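Local structure of ankyrin repeat and SOCS BOX protein 11 (Homo sapiens, 4UUC) at residues Ile183-Lys194 / Val213-Pro223. The protein serves, through a chain that includes this ankyrin repeat domain, as the substrate-recognition component of a cullin-5-RING E3 ubiquitin ligase that targets proteins such as BIK for degradation. Sequence-based numbering, arbitrary orientation.
Sequences IHLLTDYGANLK and VEQALLLREGP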
# COMPACT_ATOMS: atom_id res chain seq x y z
N ILE A 183 7.39 0.86 18.34
CA ILE A 183 8.15 1.88 19.05
C ILE A 183 9.62 1.48 19.19
O ILE A 183 10.52 2.27 18.88
CB ILE A 183 7.55 2.16 20.46
CG1 ILE A 183 6.11 2.67 20.35
CG2 ILE A 183 8.41 3.16 21.23
CD1 ILE A 183 5.97 4.05 19.72
N HIS A 184 9.87 0.25 19.64
CA HIS A 184 11.25 -0.18 19.86
C HIS A 184 12.00 -0.37 18.54
O HIS A 184 13.20 -0.08 18.46
CB HIS A 184 11.29 -1.47 20.69
CG HIS A 184 10.89 -1.27 22.12
ND1 HIS A 184 11.48 -0.32 22.92
CD2 HIS A 184 9.96 -1.89 22.88
CE1 HIS A 184 10.94 -0.37 24.12
NE2 HIS A 184 10.01 -1.31 24.12
N LEU A 185 11.31 -0.84 17.51
CA LEU A 185 11.92 -0.99 16.19
C LEU A 185 12.37 0.35 15.63
O LEU A 185 13.49 0.47 15.14
CB LEU A 185 10.95 -1.66 15.21
CG LEU A 185 10.86 -3.19 15.24
CD1 LEU A 185 9.65 -3.67 14.47
CD2 LEU A 185 12.12 -3.81 14.68
N LEU A 186 11.49 1.35 15.68
CA LEU A 186 11.85 2.69 15.23
C LEU A 186 13.03 3.26 16.02
O LEU A 186 13.97 3.81 15.44
CB LEU A 186 10.66 3.65 15.35
CG LEU A 186 9.51 3.45 14.36
CD1 LEU A 186 8.38 4.42 14.70
CD2 LEU A 186 9.96 3.65 12.93
N THR A 187 12.96 3.13 17.34
CA THR A 187 14.02 3.62 18.20
C THR A 187 15.34 2.90 17.90
O THR A 187 16.39 3.54 17.82
CB THR A 187 13.66 3.44 19.68
OG1 THR A 187 12.44 4.13 19.96
CG2 THR A 187 14.76 3.99 20.58
N ASP A 188 15.27 1.58 17.73
CA ASP A 188 16.47 0.79 17.42
C ASP A 188 17.13 1.26 16.12
O ASP A 188 18.35 1.12 15.96
CB ASP A 188 16.13 -0.69 17.29
CG ASP A 188 15.81 -1.35 18.62
OD1 ASP A 188 16.13 -0.78 19.69
OD2 ASP A 188 15.24 -2.46 18.60
N TYR A 189 16.33 1.78 15.20
CA TYR A 189 16.83 2.24 13.90
C TYR A 189 17.06 3.75 13.86
O TYR A 189 17.18 4.34 12.79
CB TYR A 189 15.86 1.82 12.79
CG TYR A 189 16.15 0.44 12.25
CD1 TYR A 189 15.60 -0.69 12.84
CD2 TYR A 189 16.98 0.27 11.16
CE1 TYR A 189 15.86 -1.95 12.36
CE2 TYR A 189 17.25 -1.00 10.66
CZ TYR A 189 16.69 -2.10 11.26
OH TYR A 189 16.96 -3.35 10.77
N GLY A 190 17.12 4.37 15.04
CA GLY A 190 17.62 5.72 15.17
C GLY A 190 16.60 6.84 15.14
O GLY A 190 16.94 7.99 14.86
N ALA A 191 15.34 6.52 15.43
CA ALA A 191 14.30 7.54 15.46
C ALA A 191 14.63 8.61 16.50
O ALA A 191 15.14 8.31 17.58
CB ALA A 191 12.95 6.92 15.75
N ASN A 192 14.34 9.86 16.15
CA ASN A 192 14.54 10.99 17.06
C ASN A 192 13.35 11.12 18.00
O ASN A 192 12.28 11.57 17.60
CB ASN A 192 14.74 12.27 16.26
CG ASN A 192 15.16 13.45 17.13
OD1 ASN A 192 14.70 13.60 18.26
ND2 ASN A 192 16.04 14.29 16.60
N LEU A 193 13.54 10.75 19.27
CA LEU A 193 12.43 10.73 20.22
C LEU A 193 12.05 12.11 20.74
O LEU A 193 11.01 12.27 21.37
CB LEU A 193 12.78 9.82 21.41
CG LEU A 193 12.33 8.36 21.29
CD1 LEU A 193 13.11 7.63 20.20
CD2 LEU A 193 12.45 7.63 22.62
N LYS A 194 12.88 13.11 20.47
CA LYS A 194 12.67 14.44 21.04
C LYS A 194 11.95 15.40 20.09
O LYS A 194 11.25 16.30 20.54
CB LYS A 194 14.01 15.04 21.47
CG LYS A 194 14.73 14.24 22.56
CD LYS A 194 14.02 14.35 23.91
CE LYS A 194 14.65 13.43 24.95
NZ LYS A 194 16.03 13.83 25.34
N VAL A 213 2.57 1.90 25.29
CA VAL A 213 3.31 2.69 24.31
C VAL A 213 4.02 3.85 25.00
O VAL A 213 5.20 4.11 24.73
CB VAL A 213 2.37 3.21 23.20
CG1 VAL A 213 3.03 4.33 22.40
CG2 VAL A 213 1.99 2.06 22.28
N GLU A 214 3.33 4.54 25.90
CA GLU A 214 3.96 5.61 26.67
C GLU A 214 5.13 5.08 27.48
O GLU A 214 6.18 5.72 27.56
CB GLU A 214 2.96 6.28 27.61
CG GLU A 214 3.57 7.46 28.36
CD GLU A 214 2.66 8.02 29.44
OE1 GLU A 214 2.40 7.31 30.43
OE2 GLU A 214 2.23 9.19 29.29
N GLN A 215 4.95 3.91 28.09
CA GLN A 215 6.00 3.29 28.89
C GLN A 215 7.23 3.05 28.03
O GLN A 215 8.36 3.31 28.45
CB GLN A 215 5.52 1.97 29.50
CG GLN A 215 6.54 1.32 30.44
CD GLN A 215 6.23 -0.14 30.72
OE1 GLN A 215 5.21 -0.68 30.28
NE2 GLN A 215 7.11 -0.80 31.47
N ALA A 216 7.01 2.53 26.82
CA ALA A 216 8.11 2.23 25.90
C ALA A 216 8.90 3.49 25.57
O ALA A 216 10.13 3.49 25.59
CB ALA A 216 7.57 1.60 24.63
N LEU A 217 8.19 4.58 25.28
CA LEU A 217 8.83 5.84 24.95
C LEU A 217 9.62 6.39 26.13
O LEU A 217 10.71 6.93 25.97
CB LEU A 217 7.78 6.85 24.48
CG LEU A 217 7.20 6.55 23.10
CD1 LEU A 217 5.92 7.35 22.84
CD2 LEU A 217 8.23 6.85 22.02
N LEU A 218 9.06 6.25 27.33
CA LEU A 218 9.74 6.71 28.54
C LEU A 218 11.02 5.92 28.78
O LEU A 218 12.03 6.48 29.21
CB LEU A 218 8.81 6.58 29.75
CG LEU A 218 7.71 7.64 29.89
CD1 LEU A 218 6.68 7.20 30.90
CD2 LEU A 218 8.31 8.98 30.27
N LEU A 219 10.99 4.62 28.50
CA LEU A 219 12.14 3.75 28.74
C LEU A 219 13.28 3.98 27.76
O LEU A 219 14.44 3.71 28.08
CB LEU A 219 11.71 2.28 28.68
CG LEU A 219 10.87 1.76 29.85
CD1 LEU A 219 10.28 0.40 29.51
CD2 LEU A 219 11.70 1.69 31.12
N ARG A 220 12.96 4.48 26.57
CA ARG A 220 13.95 4.66 25.50
C ARG A 220 14.47 6.09 25.40
O ARG A 220 15.50 6.34 24.78
CB ARG A 220 13.36 4.25 24.15
CG ARG A 220 12.91 2.80 24.04
CD ARG A 220 14.02 1.81 24.35
NE ARG A 220 15.15 1.91 23.43
CZ ARG A 220 15.30 1.19 22.32
NH1 ARG A 220 14.39 0.30 21.96
NH2 ARG A 220 16.38 1.36 21.57
N GLU A 221 13.75 7.03 26.00
CA GLU A 221 14.12 8.44 25.90
C GLU A 221 15.37 8.71 26.73
O GLU A 221 15.41 8.42 27.92
CB GLU A 221 12.97 9.33 26.37
CG GLU A 221 13.14 10.79 25.99
CD GLU A 221 11.96 11.65 26.41
OE1 GLU A 221 11.43 11.43 27.52
OE2 GLU A 221 11.56 12.54 25.63
N GLY A 222 16.39 9.27 26.09
CA GLY A 222 17.63 9.60 26.78
C GLY A 222 17.45 10.75 27.75
O GLY A 222 16.45 11.47 27.70
N PRO A 223 18.42 10.93 28.66
CA PRO A 223 18.33 12.01 29.65
C PRO A 223 18.48 13.38 29.01
O PRO A 223 18.87 13.46 27.85
CB PRO A 223 19.50 11.72 30.59
CG PRO A 223 20.49 11.04 29.72
CD PRO A 223 19.68 10.18 28.79
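Asp188 OD1 is gripped end-on by both terminal nitrogens of Arg220: NH2 lies 2.9 Å from OD1, nearly along its C-O axis, whereas NH1, at 3.1 Å from OD1, comes from above the carboxylate plane. NH1 also donates to His184 ND1, with an N-H...N angle of 156°. Arginine suits this place because its chain, bent at chi2 and chi3, carries a flat donor with several N-H groups over to helix 180-188; the His184 ring, met at its edge, is turned only 18° from the guanidinium plane. Thr187 sets CG2 over one guanidinium face, while its OG1, anti to the carbonyl carbon, turns back to bond Ile183 O. A leucine in place of Arg220 would probably leave the Asp188 carboxylate without its countercharge and the His184 ring freer to turn. Deeper in, Ile183 CG2 touches Ala216 CB and Leu217 CD2, 3.8 Å from each; the small alanine admits the branched isoleucine. Leu193 CD2 packs 3.7 Å from Glu221 N, and the Lys194 chain crosses that of Glu221 at about a right angle. Segments 183-188, in the sixth ankyrin repeat, and 213-220 cross at -24°, the near-parallel helix stacking characteristic of the ankyrin fold.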